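Local structure of type 3 secretion system chaperone YscE (Yersinia pestis, 2P58) at residues M22-L27 and K48-A53; S15-L20 and I56-A61. The protein acts as a type III secretion chaperone that, with YscG, keeps the needle protein YscF from polymerising prematurely in the cytoplasm and is required for its stable expression and secretion. One frame throughout, in Å; residues are numbered along the deposited sequence.

Contact 1 of 2, residues M22-L27 and K48-A53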
HETATM    1  N   MSE A  22      13.715  13.638  11.970  1.00 16.94           N
HETATM    2  CA  MSE A  22      14.799  13.230  12.848  1.00 17.39           C
HETATM    3  C   MSE A  22      15.531  12.036  12.229  1.00 17.90           C
HETATM    4  O   MSE A  22      16.767  11.941  12.288  1.00 16.03           O
HETATM    5  CB  MSE A  22      14.272  12.865  14.246  1.00 18.99           C
HETATM    6  CG  MSE A  22      13.732  14.086  14.981  1.00 23.45           C
HETATM    7 SE   MSE A  22      13.204  13.838  16.723  1.00 26.08          SE
HETATM    8  CE  MSE A  22      12.046  12.569  16.572  1.00 29.66           C
ATOM      9  N   ALA A  23      14.772  11.110  11.649  1.00 16.99           N
ATOM     10  CA  ALA A  23      15.412   9.954  11.046  1.00 15.59           C
ATOM     11  C   ALA A  23      16.295  10.389   9.867  1.00 15.47           C
ATOM     12  O   ALA A  23      17.368   9.810   9.672  1.00 15.17           O
ATOM     13  CB  ALA A  23      14.375   8.960  10.579  1.00 16.15           C
ATOM     14  N   LEU A  24      15.843  11.379   9.097  1.00 13.51           N
ATOM     15  CA  LEU A  24      16.617  11.842   7.947  1.00 15.49           C
ATOM     16  C   LEU A  24      17.890  12.537   8.407  1.00 15.66           C
ATOM     17  O   LEU A  24      18.964  12.307   7.871  1.00 14.55           O
ATOM     18  CB  LEU A  24      15.792  12.776   7.057  1.00 14.60           C
ATOM     19  CG  LEU A  24      16.472  13.330   5.797  1.00 16.43           C
ATOM     20  CD1 LEU A  24      17.008  12.155   4.911  1.00 15.66           C
ATOM     21  CD2 LEU A  24      15.456  14.158   4.970  1.00 18.52           C
ATOM     22  N   THR A  25      17.779  13.378   9.428  1.00 15.75           N
ATOM     23  CA  THR A  25      18.981  14.078   9.909  1.00 17.09           C
ATOM     24  C   THR A  25      20.003  13.091  10.462  1.00 18.34           C
ATOM     25  O   THR A  25      21.214  13.221  10.200  1.00 16.61           O
ATOM     26  CB  THR A  25      18.573  15.131  10.974  1.00 18.10           C
ATOM     27  OG1 THR A  25      17.695  16.063  10.334  1.00 19.88           O
ATOM     28  CG2 THR A  25      19.803  15.876  11.521  1.00 19.37           C
ATOM     29  N   LYS A  26      19.528  12.078  11.193  1.00 16.22           N
ATOM     30  CA  LYS A  26      20.421  11.076  11.756  1.00 17.27           C
ATOM     31  C   LYS A  26      21.120  10.277  10.630  1.00 17.92           C
ATOM     32  O   LYS A  26      22.322  10.019  10.685  1.00 16.37           O
ATOM     33  CB  LYS A  26      19.666  10.115  12.689  1.00 20.06           C
ATOM     34  CG  LYS A  26      20.523   8.947  13.191  1.00 25.35           C
ATOM     35  CD  LYS A  26      19.739   7.989  14.066  1.00 33.07           C
ATOM     36  CE  LYS A  26      20.513   6.683  14.294  1.00 35.72           C
ATOM     37  NZ  LYS A  26      20.842   6.019  12.980  1.00 41.09           N
ATOM     38  N   LEU A  27      20.357   9.896   9.609  1.00 15.72           N
ATOM     39  CA  LEU A  27      20.910   9.172   8.463  1.00 15.63           C
ATOM     40  C   LEU A  27      21.967  10.038   7.762  1.00 16.17           C
ATOM     41  O   LEU A  27      23.041   9.549   7.398  1.00 16.27           O
ATOM     42  CB  LEU A  27      19.772   8.831   7.482  1.00 16.40           C
ATOM     43  CG  LEU A  27      20.190   8.171   6.173  1.00 17.84           C
ATOM     44  CD1 LEU A  27      20.952   6.877   6.459  1.00 18.40           C
ATOM     45  CD2 LEU A  27      18.918   7.890   5.346  1.00 17.82           C
ATOM     46  N   LYS A  48      16.266   8.558   0.225  1.00 14.91           N
ATOM     47  CA  LYS A  48      15.254   8.915  -0.751  1.00 16.84           C
ATOM     48  C   LYS A  48      13.843   8.553  -0.260  1.00 16.78           C
ATOM     49  O   LYS A  48      12.870   9.287  -0.515  1.00 13.82           O
ATOM     50  CB  LYS A  48      15.533   8.233  -2.086  1.00 19.81           C
ATOM     51  CG  LYS A  48      14.764   8.897  -3.226  1.00 26.15           C
ATOM     52  CD  LYS A  48      15.186  10.380  -3.330  1.00 30.67           C
ATOM     53  CE  LYS A  48      14.314  11.159  -4.309  1.00 35.05           C
ATOM     54  NZ  LYS A  48      14.285  10.479  -5.625  1.00 35.86           N
ATOM     55  N   ALA A  49      13.723   7.430   0.438  1.00 14.07           N
ATOM     56  CA  ALA A  49      12.415   7.019   0.961  1.00 14.07           C
ATOM     57  C   ALA A  49      11.920   8.039   2.000  1.00 12.50           C
ATOM     58  O   ALA A  49      10.744   8.437   2.030  1.00 12.17           O
ATOM     59  CB  ALA A  49      12.521   5.649   1.582  1.00 11.86           C
ATOM     60  N   LEU A  50      12.834   8.481   2.851  1.00 11.66           N
ATOM     61  CA  LEU A  50      12.441   9.446   3.879  1.00 13.26           C
ATOM     62  C   LEU A  50      12.063  10.775   3.257  1.00 13.45           C
ATOM     63  O   LEU A  50      11.061  11.370   3.655  1.00 12.42           O
ATOM     64  CB  LEU A  50      13.588   9.645   4.880  1.00 14.74           C
ATOM     65  CG  LEU A  50      13.795   8.471   5.839  1.00 15.52           C
ATOM     66  CD1 LEU A  50      15.143   8.613   6.533  1.00 14.75           C
ATOM     67  CD2 LEU A  50      12.647   8.415   6.858  1.00 15.27           C
ATOM     68  N   GLU A  51      12.863  11.255   2.296  1.00 14.77           N
ATOM     69  CA  GLU A  51      12.581  12.525   1.645  1.00 15.72           C
ATOM     70  C   GLU A  51      11.219  12.435   0.976  1.00 13.76           C
ATOM     71  O   GLU A  51      10.431  13.372   1.011  1.00 13.07           O
ATOM     72  CB  GLU A  51      13.664  12.847   0.593  1.00 17.89           C
ATOM     73  CG  GLU A  51      15.016  13.193   1.238  1.00 25.65           C
ATOM     74  CD  GLU A  51      16.180  13.173   0.242  1.00 34.33           C
ATOM     75  OE1 GLU A  51      15.939  12.920  -0.967  1.00 35.44           O
ATOM     76  OE2 GLU A  51      17.340  13.402   0.680  1.00 38.68           O
ATOM     77  N   SER A  52      10.962  11.292   0.354  1.00 13.46           N
ATOM     78  CA  SER A  52       9.690  11.076  -0.349  1.00 13.40           C
ATOM     79  C   SER A  52       8.500  11.090   0.591  1.00 10.88           C
ATOM     80  O   SER A  52       7.433  11.592   0.259  1.00 14.07           O
ATOM     81  CB  SER A  52       9.751   9.733  -1.085  1.00 12.77           C
ATOM     82  OG  SER A  52      10.692   9.816  -2.157  1.00 16.62           O
ATOM     83  N   ALA A  53       8.661  10.455   1.740  1.00 11.51           N
ATOM     84  CA  ALA A  53       7.598  10.415   2.719  1.00 11.84           C
ATOM     85  C   ALA A  53       7.310  11.815   3.264  1.00 11.68           C
ATOM     86  O   ALA A  53       6.164  12.223   3.407  1.00 11.57           O
ATOM     87  CB  ALA A  53       7.992   9.458   3.876  1.00 12.04           C
TER
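E51 brings the flat group to this contact, a carboxylate, but meets L24 through its aliphatic stem: L24 CD2 lies 3.9 Å from E51 CG, and the two side chains cross at about a right angle. The acid end runs on past the leucine, and OE2 makes a weak hydrogen bond to S47 OG one turn earlier. L50 carries most of the rest. Its CG stands anti to the carbonyl carbon (chi1 -74°), and CD1 beyond it settles on the backbone of the facing helix, 3.8 Å from L24 CA. The methyl of A23 closes one side, with A23 CB 4.1 Å from both L50 CD1 and L50 CD2. L27 approaches obliquely, placing CD2 4.0 Å from L50 CD1. L20, A23, L24 and L27, spaced i, i+3, i+4, i+7, form the hole that receives L50 as a knob. No hydrogen bond spans the gap. Helices 10-30 and 37-60 run antiparallel, their local axes 9.7 Å apart at 151°. L24 also packs on I54 and L27 on W43, while A49, S52 and A53 face the chain of another protein.

Contact 2 of 2, residues S15-L20 and I56-A61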
ATOM      1  N   SER A  15       3.735  15.049  14.901  1.00 27.77           N
ATOM      2  CA  SER A  15       4.562  13.988  15.446  1.00 27.62           C
ATOM      3  C   SER A  15       5.224  13.131  14.353  1.00 26.76           C
ATOM      4  O   SER A  15       6.437  12.878  14.398  1.00 23.47           O
ATOM      5  CB  SER A  15       3.731  13.085  16.358  1.00 30.37           C
ATOM      6  OG  SER A  15       4.548  12.057  16.903  1.00 33.74           O
ATOM      7  N   ILE A  16       4.452  12.662  13.378  1.00 24.53           N
ATOM      8  CA  ILE A  16       5.112  11.838  12.359  1.00 25.95           C
ATOM      9  C   ILE A  16       6.067  12.637  11.494  1.00 24.58           C
ATOM     10  O   ILE A  16       7.039  12.081  11.011  1.00 23.70           O
ATOM     11  CB  ILE A  16       4.126  11.058  11.454  1.00 28.09           C
ATOM     12  CG1 ILE A  16       3.330  12.004  10.576  1.00 30.35           C
ATOM     13  CG2 ILE A  16       3.233  10.180  12.313  1.00 26.50           C
ATOM     14  CD1 ILE A  16       2.375  11.240   9.633  1.00 33.63           C
ATOM     15  N   THR A  17       5.822  13.931  11.309  1.00 22.57           N
ATOM     16  CA  THR A  17       6.740  14.728  10.509  1.00 25.21           C
ATOM     17  C   THR A  17       8.066  14.861  11.287  1.00 25.16           C
ATOM     18  O   THR A  17       9.159  14.800  10.719  1.00 24.90           O
ATOM     19  CB  THR A  17       6.147  16.112  10.228  1.00 26.70           C
ATOM     20  OG1 THR A  17       4.958  15.953   9.439  1.00 29.52           O
ATOM     21  CG2 THR A  17       7.126  16.975   9.483  1.00 29.25           C
HETATM   22  N   MSE A  18       7.972  15.000  12.602  1.00 24.39           N
HETATM   23  CA  MSE A  18       9.191  15.105  13.393  1.00 25.23           C
HETATM   24  C   MSE A  18       9.949  13.792  13.378  1.00 22.03           C
HETATM   25  O   MSE A  18      11.180  13.792  13.362  1.00 19.64           O
HETATM   26  CB  MSE A  18       8.869  15.520  14.832  1.00 27.24           C
HETATM   27  CG  MSE A  18       8.434  16.958  14.932  1.00 32.39           C
HETATM   28 SE   MSE A  18       8.196  17.483  16.665  1.00 38.96          SE
HETATM   29  CE  MSE A  18       9.490  16.504  17.488  1.00 30.94           C
ATOM     30  N   GLN A  19       9.218  12.672  13.382  1.00 20.44           N
ATOM     31  CA  GLN A  19       9.863  11.360  13.368  1.00 20.26           C
ATOM     32  C   GLN A  19      10.648  11.172  12.073  1.00 19.04           C
ATOM     33  O   GLN A  19      11.788  10.705  12.086  1.00 20.35           O
ATOM     34  CB  GLN A  19       8.823  10.219  13.528  1.00 21.12           C
ATOM     35  CG  GLN A  19       9.419   8.825  13.482  1.00 22.62           C
ATOM     36  CD  GLN A  19       8.391   7.725  13.738  1.00 23.70           C
ATOM     37  OE1 GLN A  19       7.212   8.000  13.901  1.00 25.68           O
ATOM     38  NE2 GLN A  19       8.846   6.476  13.771  1.00 23.42           N
ATOM     39  N   LEU A  20      10.045  11.537  10.946  1.00 17.60           N
ATOM     40  CA  LEU A  20      10.731  11.369   9.667  1.00 18.18           C
ATOM     41  C   LEU A  20      11.921  12.317   9.554  1.00 18.77           C
ATOM     42  O   LEU A  20      12.985  11.943   9.071  1.00 16.38           O
ATOM     43  CB  LEU A  20       9.768  11.645   8.514  1.00 18.51           C
ATOM     44  CG  LEU A  20       8.517  10.758   8.442  1.00 18.89           C
ATOM     45  CD1 LEU A  20       7.525  11.415   7.495  1.00 19.25           C
ATOM     46  CD2 LEU A  20       8.912   9.337   7.974  1.00 19.61           C
ATOM     47  N   ILE A  56       5.323  13.686   0.615  1.00 12.81           N
ATOM     48  CA  ILE A  56       3.902  13.309   0.552  1.00 12.66           C
ATOM     49  C   ILE A  56       3.133  13.915   1.709  1.00 13.76           C
ATOM     50  O   ILE A  56       2.031  14.462   1.522  1.00 13.47           O
ATOM     51  CB  ILE A  56       3.724  11.774   0.593  1.00 11.59           C
ATOM     52  CG1 ILE A  56       4.183  11.191  -0.728  1.00 11.70           C
ATOM     53  CG2 ILE A  56       2.217  11.400   0.828  1.00 13.26           C
ATOM     54  CD1 ILE A  56       4.399   9.681  -0.662  1.00 13.86           C
ATOM     55  N   ILE A  57       3.701  13.849   2.906  1.00 14.20           N
ATOM     56  CA  ILE A  57       2.990  14.414   4.064  1.00 15.82           C
ATOM     57  C   ILE A  57       2.813  15.918   3.872  1.00 15.40           C
ATOM     58  O   ILE A  57       1.750  16.459   4.174  1.00 18.19           O
ATOM     59  CB  ILE A  57       3.740  14.129   5.380  1.00 17.17           C
ATOM     60  CG1 ILE A  57       3.648  12.631   5.718  1.00 17.90           C
ATOM     61  CG2 ILE A  57       3.138  14.979   6.526  1.00 21.19           C
ATOM     62  CD1 ILE A  57       2.207  12.115   5.922  1.00 24.45           C
ATOM     63  N   HIS A  58       3.835  16.608   3.369  1.00 16.04           N
ATOM     64  CA  HIS A  58       3.687  18.058   3.140  1.00 18.09           C
ATOM     65  C   HIS A  58       2.579  18.346   2.130  1.00 18.31           C
ATOM     66  O   HIS A  58       1.709  19.198   2.335  1.00 17.55           O
ATOM     67  CB  HIS A  58       4.986  18.662   2.587  1.00 20.15           C
ATOM     68  CG  HIS A  58       6.064  18.807   3.612  1.00 25.45           C
ATOM     69  ND1 HIS A  58       7.294  19.367   3.323  1.00 28.18           N
ATOM     70  CD2 HIS A  58       6.089  18.497   4.932  1.00 25.09           C
ATOM     71  CE1 HIS A  58       8.026  19.401   4.427  1.00 27.67           C
ATOM     72  NE2 HIS A  58       7.319  18.877   5.413  1.00 26.90           N
ATOM     73  N   TYR A  59       2.631  17.648   1.013  1.00 16.67           N
ATOM     74  CA  TYR A  59       1.646  17.856  -0.042  1.00 17.01           C
ATOM     75  C   TYR A  59       0.228  17.499   0.336  1.00 18.64           C
ATOM     76  O   TYR A  59      -0.728  18.163  -0.102  1.00 18.13           O
ATOM     77  CB  TYR A  59       1.985  17.030  -1.294  1.00 16.25           C
ATOM     78  CG  TYR A  59       3.372  17.181  -1.889  1.00 17.69           C
ATOM     79  CD1 TYR A  59       4.095  18.370  -1.778  1.00 17.66           C
ATOM     80  CD2 TYR A  59       3.974  16.098  -2.534  1.00 17.81           C
ATOM     81  CE1 TYR A  59       5.388  18.470  -2.290  1.00 20.46           C
ATOM     82  CE2 TYR A  59       5.253  16.181  -3.044  1.00 19.95           C
ATOM     83  CZ  TYR A  59       5.961  17.369  -2.921  1.00 20.94           C
ATOM     84  OH  TYR A  59       7.236  17.411  -3.443  1.00 21.05           O
ATOM     85  N   VAL A  60       0.071  16.462   1.146  1.00 18.42           N
ATOM     86  CA  VAL A  60      -1.270  16.031   1.456  1.00 20.89           C
ATOM     87  C   VAL A  60      -1.854  16.556   2.722  1.00 22.99           C
ATOM     88  O   VAL A  60      -3.019  16.941   2.747  1.00 25.97           O
ATOM     89  CB  VAL A  60      -1.365  14.478   1.469  1.00 20.65           C
ATOM     90  CG1 VAL A  60      -2.767  14.037   1.832  1.00 23.62           C
ATOM     91  CG2 VAL A  60      -0.978  13.927   0.106  1.00 18.21           C
ATOM     92  N   ALA A  61      -1.066  16.593   3.781  1.00 25.77           N
ATOM     93  CA  ALA A  61      -1.586  17.047   5.052  1.00 29.14           C
ATOM     94  C   ALA A  61      -1.088  18.440   5.334  1.00 31.52           C
ATOM     95  O   ALA A  61      -1.650  19.153   6.160  1.00 33.79           O
ATOM     96  CB  ALA A  61      -1.153  16.100   6.155  1.00 28.98           C
TER
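The two arms of an antiparallel helical hairpin meet here toward its open end, where the first half of helix 10-30 lies against the last turns of helix 37-60. I57 is the central side chain, touched by the adjacent I16 and T17 and, one turn further on, by L20. I16 reaches across with CG1 between its backbone N and carbonyl carbon (chi1 67°), and the two isoleucines meet through their delta methyls, I16 CD1 lying 3.8 Å from I57 CD1. T17 and I57 slide past each other in opposite directions, with T17 OG1 3.6 Å from I57 CG2. This hydroxyl is hydrogen-bonded to V13 O one turn back, so a polar atom is accommodated against an apolar methyl without needing a partner across the interface. L20 CD1 adds a looser contact at 4.4 Å from I57 CG1. At the margin, the H58 imidazole turns its edge to the T17 methyl, and T17 CG2 lies near the ring plane, 4.5 Å from H58 NE2. The short axes pass 11.2 Å apart at closest approach and run antiparallel at 152°. Two other chains cover the pair: one accepts a hydrogen bond from Q19 NE2 through its backbone, meets the Y59 ring with an aromatic side chain and also packs on L20 and I57; the other meets I16, V60 and A61. I57 packed among I16, T17 and L20, with H58 at the edge, is characteristic of an antiparallel helical hairpin.

Overall arrangement
Both contacts join helix 10-30 to helix 37-60, so they are two levels of one interface, with centres about 11 Å apart. Both are buried. Contact 1 sits about 1 Å from the chain centre and has no exposed touching residue; contact 2 lies about 10 Å away, nearer the chain ends, where the axes are wider apart, less surface is buried and H58 is exposed. The closest backbone pairs, L24 with L50 and T17 with I57, are shifted by seven residues on each helix, a heptad step. L20 bridges the levels, its CD2 lying 4.0 Å from L50 CD2. Leucine and alanine dominate contact 1, beside one other chain; isoleucines, L20, a threonine and H58 make contact 2, beside two.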